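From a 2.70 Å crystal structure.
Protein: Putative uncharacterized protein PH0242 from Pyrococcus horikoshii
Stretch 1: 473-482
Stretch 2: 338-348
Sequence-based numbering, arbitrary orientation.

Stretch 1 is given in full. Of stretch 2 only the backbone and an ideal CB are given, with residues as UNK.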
# COMPACT_ATOMS: atom_id res chain seq x y z
N PRO A 473 12.68 11.14 15.17
CA PRO A 473 12.72 12.48 14.66
C PRO A 473 12.07 12.51 13.27
O PRO A 473 12.26 11.59 12.48
CB PRO A 473 14.21 12.76 14.57
CG PRO A 473 14.78 11.44 14.24
CD PRO A 473 13.98 10.47 15.05
N VAL A 474 11.26 13.53 13.01
CA VAL A 474 10.46 13.60 11.80
C VAL A 474 10.51 15.05 11.31
O VAL A 474 10.28 15.99 12.09
CB VAL A 474 8.98 13.15 12.06
CG1 VAL A 474 8.07 13.48 10.90
CG2 VAL A 474 8.92 11.67 12.35
N PHE A 475 10.83 15.21 10.02
CA PHE A 475 10.89 16.53 9.39
C PHE A 475 9.61 16.78 8.63
O PHE A 475 9.33 16.05 7.68
CB PHE A 475 12.08 16.62 8.46
CG PHE A 475 13.39 16.60 9.18
CD1 PHE A 475 13.98 15.40 9.58
CD2 PHE A 475 14.05 17.80 9.47
CE1 PHE A 475 15.21 15.38 10.25
CE2 PHE A 475 15.27 17.80 10.15
CZ PHE A 475 15.85 16.58 10.54
N ILE A 476 8.84 17.79 9.04
CA ILE A 476 7.58 18.14 8.38
C ILE A 476 7.74 19.34 7.45
O ILE A 476 8.26 20.36 7.84
CB ILE A 476 6.44 18.42 9.39
CG1 ILE A 476 6.21 17.21 10.29
CG2 ILE A 476 5.15 18.80 8.66
CD1 ILE A 476 6.04 15.91 9.55
N VAL A 477 7.29 19.19 6.20
CA VAL A 477 7.39 20.23 5.18
C VAL A 477 6.09 20.27 4.40
O VAL A 477 5.26 19.34 4.55
CB VAL A 477 8.53 19.92 4.19
CG1 VAL A 477 9.87 19.87 4.91
CG2 VAL A 477 8.27 18.61 3.46
N GLU A 478 5.88 21.32 3.60
CA GLU A 478 4.86 21.29 2.53
C GLU A 478 5.43 20.36 1.50
O GLU A 478 6.48 20.63 0.92
CB GLU A 478 4.60 22.64 1.87
CG GLU A 478 3.44 23.43 2.47
CD GLU A 478 2.05 22.96 2.05
OE1 GLU A 478 1.27 22.55 2.95
OE2 GLU A 478 1.70 23.04 0.85
N LYS A 479 4.75 19.24 1.31
CA LYS A 479 5.26 18.18 0.46
C LYS A 479 4.34 18.09 -0.75
O LYS A 479 3.12 18.32 -0.63
CB LYS A 479 5.26 16.87 1.26
CG LYS A 479 6.07 15.74 0.67
CD LYS A 479 5.89 14.46 1.47
CE LYS A 479 6.77 13.36 0.88
NZ LYS A 479 6.59 12.06 1.59
N GLU A 480 4.93 17.78 -1.91
CA GLU A 480 4.19 17.53 -3.14
C GLU A 480 3.90 16.05 -3.33
O GLU A 480 4.78 15.23 -3.22
CB GLU A 480 4.97 18.01 -4.33
CG GLU A 480 5.18 19.51 -4.38
CD GLU A 480 6.35 19.85 -5.27
OE1 GLU A 480 7.43 19.23 -5.08
OE2 GLU A 480 6.21 20.73 -6.16
N TYR A 481 2.66 15.71 -3.64
CA TYR A 481 2.26 14.35 -3.90
C TYR A 481 1.78 14.24 -5.33
O TYR A 481 1.09 15.14 -5.83
CB TYR A 481 1.13 14.00 -2.97
CG TYR A 481 1.55 13.99 -1.50
CD1 TYR A 481 1.32 15.11 -0.67
CD2 TYR A 481 2.16 12.86 -0.95
CE1 TYR A 481 1.69 15.07 0.67
CE2 TYR A 481 2.55 12.83 0.37
CZ TYR A 481 2.31 13.92 1.18
OH TYR A 481 2.71 13.84 2.49
N THR A 482 2.16 13.16 -6.01
CA THR A 482 1.69 12.91 -7.37
C THR A 482 0.37 12.17 -7.30
O THR A 482 0.32 11.05 -6.76
CB THR A 482 2.70 12.10 -8.17
OG1 THR A 482 3.78 12.95 -8.54
CG2 THR A 482 2.05 11.56 -9.45
N UNK A 338 0.64 16.64 -14.79
CA UNK A 338 0.76 15.99 -13.50
C UNK A 338 -0.06 16.75 -12.45
O UNK A 338 0.18 17.92 -12.17
CB UNK A 338 2.23 15.90 -13.08
N UNK A 339 -1.04 16.05 -11.89
CA UNK A 339 -1.82 16.57 -10.78
C UNK A 339 -1.08 16.39 -9.45
O UNK A 339 -0.66 15.29 -9.09
CB UNK A 339 -3.18 15.88 -10.73
N UNK A 340 -0.89 17.50 -8.74
CA UNK A 340 -0.20 17.52 -7.44
C UNK A 340 -1.10 17.92 -6.27
O UNK A 340 -1.84 18.90 -6.35
CB UNK A 340 0.99 18.48 -7.51
N UNK A 341 -1.04 17.15 -5.20
CA UNK A 341 -1.61 17.60 -3.94
C UNK A 341 -0.44 18.05 -3.07
O UNK A 341 0.50 17.29 -2.86
CB UNK A 341 -2.43 16.50 -3.26
N UNK A 342 -0.46 19.29 -2.61
CA UNK A 342 0.57 19.72 -1.64
C UNK A 342 -0.08 19.94 -0.26
O UNK A 342 -1.14 20.57 -0.15
CB UNK A 342 1.26 21.00 -2.11
N UNK A 343 0.56 19.35 0.75
CA UNK A 343 0.17 19.48 2.14
C UNK A 343 1.38 19.11 3.06
O UNK A 343 2.49 18.81 2.58
CB UNK A 343 -1.04 18.59 2.43
N UNK A 344 1.17 19.19 4.36
CA UNK A 344 2.20 18.88 5.32
C UNK A 344 2.51 17.38 5.37
O UNK A 344 1.59 16.55 5.42
CB UNK A 344 1.78 19.38 6.70
N UNK A 345 3.79 17.02 5.37
CA UNK A 345 4.14 15.63 5.55
C UNK A 345 5.63 15.40 5.69
O UNK A 345 6.40 16.33 5.58
CB UNK A 345 3.60 14.81 4.38
N UNK A 346 6.02 14.14 5.94
CA UNK A 346 7.40 13.83 6.29
C UNK A 346 8.30 13.63 5.10
O UNK A 346 7.86 13.04 4.09
CB UNK A 346 7.44 12.57 7.16
N UNK A 347 9.53 14.13 5.21
CA UNK A 347 10.60 13.89 4.25
C UNK A 347 11.87 13.64 5.03
O UNK A 347 11.92 13.91 6.24
CB UNK A 347 10.77 15.06 3.28
N UNK A 348 12.90 13.17 4.34
CA UNK A 348 14.21 12.99 4.93
C UNK A 348 14.47 11.58 5.40
O UNK A 348 13.69 11.02 6.17
CB UNK A 348 14.38 13.96 6.10

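The two strands run antiparallel, so successive side chains fall on opposite faces of the sheet.

Position 338 has its CB sideways, with nothing of stretch 1 within 5.5 Å. Many residues would suit; a long one could reach back. It is Arg338, whose CD comes 3.6 Å from Thr482 OG1.

Position 339 also points sideways into space that stretch 1 leaves empty, so the choice is open. It is Phe339, and its ring leads away.

Position 340 lies on the face of Glu480 and Thr482, its ideal CB 5.1 Å from Glu480 CB. A medium aliphatic or a polar residue would fit. It is Ile340; its CG2 sits 4.2 Å from Glu480 CB.

Position 341 shares the other face with Tyr481, its ideal CB 4.4 Å from Tyr481 CB. An apolar side chain could pack along the ring. It is Leu341, with CD2 4.1 Å from Tyr481 CD1. Its backbone pairs both ways with Tyr481.

Position 342 lies on the face of Glu478 and Glu480, its ideal CB 3.6 Å from Glu478 OE2. A small residue fits, but so could a larger one turned away from that carboxylate, or one with a donor for it; stretch 1 does not choose. It is Ala342; its CB lies 3.7 Å from Glu478 OE2, and its CA makes a C-H...O contact with Lys479 O at 3.1 Å.

Position 343 points beside the Tyr481 ring, its ideal CB 4.8 Å from Tyr481 CE1. A flat, aliphatic or polar chain would do. It is Gln343. Its CG lies 3.9 Å from Tyr481 CE1, and its NE2 donates to a water that in turn donates to Tyr481 OH.

Position 344 lies between Ile476 and Glu478, its ideal CB 3.9 Å from Ile476 CG2. A long chain with a positive end suits, though an aliphatic one would also pack. It is Lys344. CD packs 3.9 Å from Ile476 CG2; NZ stays 4.2 Å from Glu478 OE1, too far for a salt bridge.

Position 345 is decisive. An ideal CB would lie 2.3 Å from Tyr481 OH, a clash, so glycine is needed. It is Gly345.

Position 346 makes no backbone N-H bond to stretch 1, and its phi of -86° allows proline. Val474 and Ile476 offer apolar surface. An aliphatic residue would suit as well as proline. It is Pro346; CB is 4.0 Å from Val474 CG1. Its O accepts from Lys479 NZ.

Position 347 faces Val477 CG2, 4.3 Å from the ideal CB. An aliphatic residue suits. It is Val347, with CG2 3.6 Å from Val477 CG2.

Position 348 has phi 97° and psi 126°, where a CB would jam against the preceding carbonyl. It is Gly348.

Stretch 2 338-348: RFILAQKGPVG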
# COMPACT_ATOMS: atom_id res chain seq x y z
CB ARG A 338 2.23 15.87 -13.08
CG ARG A 338 2.48 14.95 -11.89
CD ARG A 338 3.92 15.04 -11.45
NE ARG A 338 4.75 14.21 -12.29
CZ ARG A 338 6.06 14.37 -12.46
NH1 ARG A 338 6.69 15.37 -11.84
NH2 ARG A 338 6.72 13.54 -13.26
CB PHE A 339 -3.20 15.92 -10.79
CG PHE A 339 -4.03 16.30 -12.00
CD1 PHE A 339 -3.67 15.86 -13.28
CD2 PHE A 339 -5.14 17.11 -11.86
CE1 PHE A 339 -4.42 16.22 -14.39
CE2 PHE A 339 -5.89 17.48 -12.98
CZ PHE A 339 -5.53 17.03 -14.24
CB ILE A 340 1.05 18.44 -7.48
CG1 ILE A 340 2.30 17.65 -7.84
CG2 ILE A 340 1.34 19.02 -6.12
CD1 ILE A 340 2.25 17.03 -9.19
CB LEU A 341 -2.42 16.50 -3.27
CG LEU A 341 -3.19 16.93 -2.00
CD1 LEU A 341 -4.52 16.23 -1.92
CD2 LEU A 341 -2.42 16.74 -0.68
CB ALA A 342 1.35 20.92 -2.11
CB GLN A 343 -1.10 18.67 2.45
CG GLN A 343 -0.88 17.19 2.68
CD GLN A 343 -2.12 16.48 3.14
OE1 GLN A 343 -3.22 16.87 2.79
NE2 GLN A 343 -1.96 15.41 3.91
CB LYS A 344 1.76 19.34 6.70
CG LYS A 344 1.71 20.84 6.88
CD LYS A 344 3.10 21.45 6.73
CE LYS A 344 3.12 22.91 7.15
NZ LYS A 344 3.82 23.70 6.09
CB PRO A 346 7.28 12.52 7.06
CG PRO A 346 6.02 11.89 6.58
CD PRO A 346 5.10 13.01 6.19
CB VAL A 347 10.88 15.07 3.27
CG1 VAL A 347 9.81 15.20 2.19
CG2 VAL A 347 11.05 16.39 4.01
O HOH W 1 0.71 14.14 4.36
O HOH W 2 11.64 12.85 8.53
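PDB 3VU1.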